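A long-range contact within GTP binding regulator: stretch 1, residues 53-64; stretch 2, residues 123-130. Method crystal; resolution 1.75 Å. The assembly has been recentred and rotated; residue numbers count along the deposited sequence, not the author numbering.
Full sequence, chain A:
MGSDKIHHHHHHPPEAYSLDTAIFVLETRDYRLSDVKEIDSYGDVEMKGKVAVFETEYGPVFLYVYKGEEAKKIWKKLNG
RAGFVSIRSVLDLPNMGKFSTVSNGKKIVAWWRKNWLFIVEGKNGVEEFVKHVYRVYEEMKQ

Stretch 1 53-64: VFETEYGPVFLY
Stretch 2 123-130: KNGVEEFV

The centre of the contact is Phe129, on the first turn of a helix that begins at Val126 and continues beyond Val130. With chi1 at -171° (t) and chi2 at 77°, its ring reaches a β-hairpin whose strands carry Phe54 on one side of the turn and Val61 and Leu63 on the other; both strands continue beyond this stretch. Phe54, Val61 and Leu63 all direct their CA-to-CB bonds toward the helix. Phe129 CZ lies 3.5 Å from Phe54 CD1, over one face of the Phe54 ring (chi1 -69°, m; chi2 86°). The two ring centroids are 5.0 Å apart and the planes meet at 42°, an oblique pairing. Val61 (t) brings CG1 to 3.8 Å from Phe129 CD2, and Leu63 (chi1 171°, t; chi2 75°, p) places CB 4.3 Å from Phe129 CE2. All four side chains are buried.

The hairpin that presents them is antiparallel. Phe54 and Val61 pair through Phe54 N to Val61 O and Val61 N to Phe54 O, both 2.9 Å. A type I turn from Thr56 to Gly59 closes it, with Gly59 N donating to Thr56 O at 3.1 Å; the reverse bond, Thr56 N to Gly59 O, is weak at 3.3 Å. Thr56 (chi1 78°, p) reinforces the turn: OG1 donates to Gly59 O at 2.7 Å and accepts from Tyr58 N at 3.0 Å. Gly59 has phi/psi of 118/-173, where a CB would be jammed against the carbonyl oxygen of Tyr58.

At the turn the backbones approach closely, Tyr58 CA and Gly125 CA being 5.1 Å apart; further along, Val61 CA and Val126 CA are 6.6 Å apart. Gly125 is the N-cap residue, and its O accepts from Phe129 N at 3.0 Å. Tyr58 CB packs 3.6 Å from Gly125 CA, leaving no room for a side chain: an ideal CB on Gly125 would fall 2.6 Å from Tyr58 CB. The glycine's phi/psi of 84/10 independently disfavours a CB.

Outward, Tyr58 (chi1 -63°, m; chi2 -77°) reaches past Gly125, and its OH lies 3.8 Å from Glu128 CG. Asn124 (chi1 -76°, m), in an extended conformation at -149/146, sets its CB 3.4 Å from Tyr58 O, while its side-chain end leads away; the backbone Asn124 O lies 3.6 Å from Val61 CG2.

No direct hydrogen bond joins the stretches. Two waters bridge them at Pro60 O, each donating to it at 2.8 Å: water 1 accepts from Lys123 N at 3.0 Å, and water 2 donates to Asn124 O at 2.7 Å.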

# COMPACT_ATOMS: atom_id res chain seq x y z
N VAL A 53 10.68 -3.04 -2.68
CA VAL A 53 10.49 -4.13 -3.62
C VAL A 53 10.67 -5.46 -2.90
O VAL A 53 11.68 -5.68 -2.23
CB VAL A 53 11.47 -4.05 -4.81
CG1 VAL A 53 11.19 -5.18 -5.81
CG2 VAL A 53 11.37 -2.73 -5.51
N PHE A 54 9.67 -6.32 -3.05
CA PHE A 54 9.72 -7.67 -2.50
C PHE A 54 9.81 -8.63 -3.66
O PHE A 54 9.03 -8.57 -4.60
CB PHE A 54 8.46 -7.96 -1.71
CG PHE A 54 8.35 -7.19 -0.44
CD1 PHE A 54 7.81 -5.92 -0.42
CD2 PHE A 54 8.76 -7.77 0.75
CE1 PHE A 54 7.72 -5.22 0.72
CE2 PHE A 54 8.65 -7.09 1.92
CZ PHE A 54 8.15 -5.81 1.93
N GLU A 55 10.77 -9.54 -3.58
CA GLU A 55 10.86 -10.64 -4.53
C GLU A 55 9.93 -11.75 -4.09
O GLU A 55 9.96 -12.16 -2.94
CB GLU A 55 12.27 -11.16 -4.60
CG GLU A 55 13.32 -10.15 -5.00
CD GLU A 55 13.08 -9.51 -6.36
OE1 GLU A 55 12.49 -10.16 -7.26
OE2 GLU A 55 13.52 -8.33 -6.52
N THR A 56 9.10 -12.23 -5.01
CA THR A 56 8.08 -13.23 -4.68
C THR A 56 8.18 -14.30 -5.75
O THR A 56 8.92 -14.15 -6.72
CB THR A 56 6.64 -12.66 -4.63
OG1 THR A 56 6.12 -12.49 -5.97
CG2 THR A 56 6.54 -11.37 -3.93
N GLU A 57 7.46 -15.39 -5.56
CA GLU A 57 7.49 -16.45 -6.57
C GLU A 57 6.85 -15.97 -7.88
O GLU A 57 7.05 -16.57 -8.93
CB GLU A 57 6.76 -17.70 -6.08
CG GLU A 57 5.33 -17.50 -5.68
CD GLU A 57 4.61 -18.84 -5.50
OE1 GLU A 57 4.76 -19.72 -6.39
OE2 GLU A 57 3.89 -19.01 -4.49
N TYR A 58 6.05 -14.92 -7.79
CA TYR A 58 5.34 -14.37 -8.95
C TYR A 58 6.19 -13.36 -9.72
O TYR A 58 5.88 -13.01 -10.86
CB TYR A 58 4.07 -13.72 -8.45
CG TYR A 58 3.11 -14.69 -7.81
CD1 TYR A 58 2.35 -15.53 -8.59
CD2 TYR A 58 2.98 -14.78 -6.42
CE1 TYR A 58 1.46 -16.44 -8.02
CE2 TYR A 58 2.08 -15.71 -5.84
CZ TYR A 58 1.34 -16.52 -6.65
OH TYR A 58 0.43 -17.43 -6.14
N GLY A 59 7.29 -12.92 -9.10
CA GLY A 59 8.14 -11.84 -9.58
C GLY A 59 8.14 -10.68 -8.59
O GLY A 59 7.56 -10.78 -7.51
N PRO A 60 8.76 -9.56 -8.97
CA PRO A 60 8.88 -8.46 -8.01
C PRO A 60 7.56 -7.72 -7.85
O PRO A 60 6.84 -7.50 -8.82
CB PRO A 60 9.96 -7.58 -8.63
CG PRO A 60 9.87 -7.81 -10.10
CD PRO A 60 9.39 -9.24 -10.26
N VAL A 61 7.26 -7.36 -6.61
CA VAL A 61 6.11 -6.57 -6.25
C VAL A 61 6.57 -5.30 -5.52
O VAL A 61 7.47 -5.35 -4.67
CB VAL A 61 5.16 -7.39 -5.36
CG1 VAL A 61 4.01 -6.55 -4.89
CG2 VAL A 61 4.63 -8.61 -6.16
N PHE A 62 5.99 -4.16 -5.87
CA PHE A 62 6.37 -2.89 -5.31
C PHE A 62 5.34 -2.44 -4.29
O PHE A 62 4.14 -2.49 -4.54
CB PHE A 62 6.46 -1.82 -6.41
CG PHE A 62 7.55 -2.07 -7.43
CD1 PHE A 62 7.42 -3.10 -8.36
CD2 PHE A 62 8.67 -1.25 -7.49
CE1 PHE A 62 8.40 -3.32 -9.29
CE2 PHE A 62 9.67 -1.48 -8.44
CZ PHE A 62 9.54 -2.50 -9.32
N LEU A 63 5.81 -2.02 -3.13
CA LEU A 63 4.96 -1.48 -2.09
C LEU A 63 5.38 -0.05 -1.80
O LEU A 63 6.52 0.20 -1.40
CB LEU A 63 5.06 -2.31 -0.84
CG LEU A 63 4.37 -1.73 0.39
CD1 LEU A 63 2.89 -1.91 0.23
CD2 LEU A 63 4.85 -2.39 1.66
N TYR A 64 4.46 0.86 -1.99
CA TYR A 64 4.62 2.29 -1.67
C TYR A 64 3.87 2.56 -0.38
O TYR A 64 2.72 2.13 -0.21
CB TYR A 64 4.06 3.18 -2.78
CG TYR A 64 4.71 2.98 -4.13
CD1 TYR A 64 4.37 1.91 -4.95
CD2 TYR A 64 5.64 3.88 -4.60
CE1 TYR A 64 4.97 1.73 -6.17
CE2 TYR A 64 6.25 3.71 -5.85
CZ TYR A 64 5.90 2.63 -6.63
OH TYR A 64 6.51 2.43 -7.86
N LYS A 123 3.52 -6.79 -12.01
CA LYS A 123 3.02 -7.50 -13.16
C LYS A 123 2.25 -8.73 -12.72
O LYS A 123 1.26 -9.11 -13.34
CB LYS A 123 4.17 -7.93 -14.07
CG LYS A 123 4.83 -6.76 -14.77
CD LYS A 123 3.94 -6.17 -15.85
N ASN A 124 2.72 -9.36 -11.65
CA ASN A 124 2.14 -10.62 -11.17
C ASN A 124 2.28 -10.74 -9.68
O ASN A 124 3.24 -10.26 -9.09
CB ASN A 124 2.82 -11.80 -11.86
CG ASN A 124 2.35 -11.95 -13.27
OD1 ASN A 124 1.21 -12.34 -13.51
ND2 ASN A 124 3.19 -11.61 -14.21
N GLY A 125 1.28 -11.37 -9.07
CA GLY A 125 1.30 -11.60 -7.63
C GLY A 125 0.80 -10.47 -6.76
O GLY A 125 0.94 -10.54 -5.55
N VAL A 126 0.20 -9.42 -7.35
CA VAL A 126 -0.25 -8.29 -6.55
C VAL A 126 -1.36 -8.68 -5.57
O VAL A 126 -1.27 -8.33 -4.40
CB VAL A 126 -0.71 -7.10 -7.44
CG1 VAL A 126 -1.52 -6.08 -6.67
CG2 VAL A 126 0.53 -6.48 -8.11
N GLU A 127 -2.39 -9.39 -6.03
CA GLU A 127 -3.51 -9.74 -5.11
C GLU A 127 -3.02 -10.61 -3.92
O GLU A 127 -3.42 -10.41 -2.77
CB GLU A 127 -4.64 -10.40 -5.88
CG GLU A 127 -5.38 -9.40 -6.80
N GLU A 128 -2.12 -11.53 -4.22
CA GLU A 128 -1.54 -12.42 -3.20
C GLU A 128 -0.72 -11.63 -2.19
O GLU A 128 -0.81 -11.86 -0.99
CB GLU A 128 -0.69 -13.48 -3.89
CG GLU A 128 -1.50 -14.50 -4.73
CD GLU A 128 -1.87 -14.05 -6.17
OE1 GLU A 128 -1.52 -12.91 -6.62
OE2 GLU A 128 -2.54 -14.86 -6.85
N PHE A 129 0.07 -10.69 -2.67
CA PHE A 129 0.85 -9.83 -1.78
C PHE A 129 -0.05 -8.94 -0.93
O PHE A 129 0.16 -8.79 0.27
CB PHE A 129 1.85 -8.98 -2.56
CG PHE A 129 2.80 -8.26 -1.67
CD1 PHE A 129 3.85 -8.95 -1.10
CD2 PHE A 129 2.61 -6.95 -1.36
CE1 PHE A 129 4.72 -8.29 -0.20
CE2 PHE A 129 3.49 -6.28 -0.49
CZ PHE A 129 4.54 -6.97 0.07
N VAL A 130 -1.09 -8.37 -1.55
CA VAL A 130 -2.02 -7.51 -0.79
C VAL A 130 -2.65 -8.32 0.34
O VAL A 130 -2.70 -7.84 1.47
CB VAL A 130 -3.12 -6.92 -1.69
CG1 VAL A 130 -4.19 -6.25 -0.87
CG2 VAL A 130 -2.50 -5.88 -2.63
O HOH W 1 6.34 -6.24 -11.31
O HOH W 2 5.48 -9.41 -10.28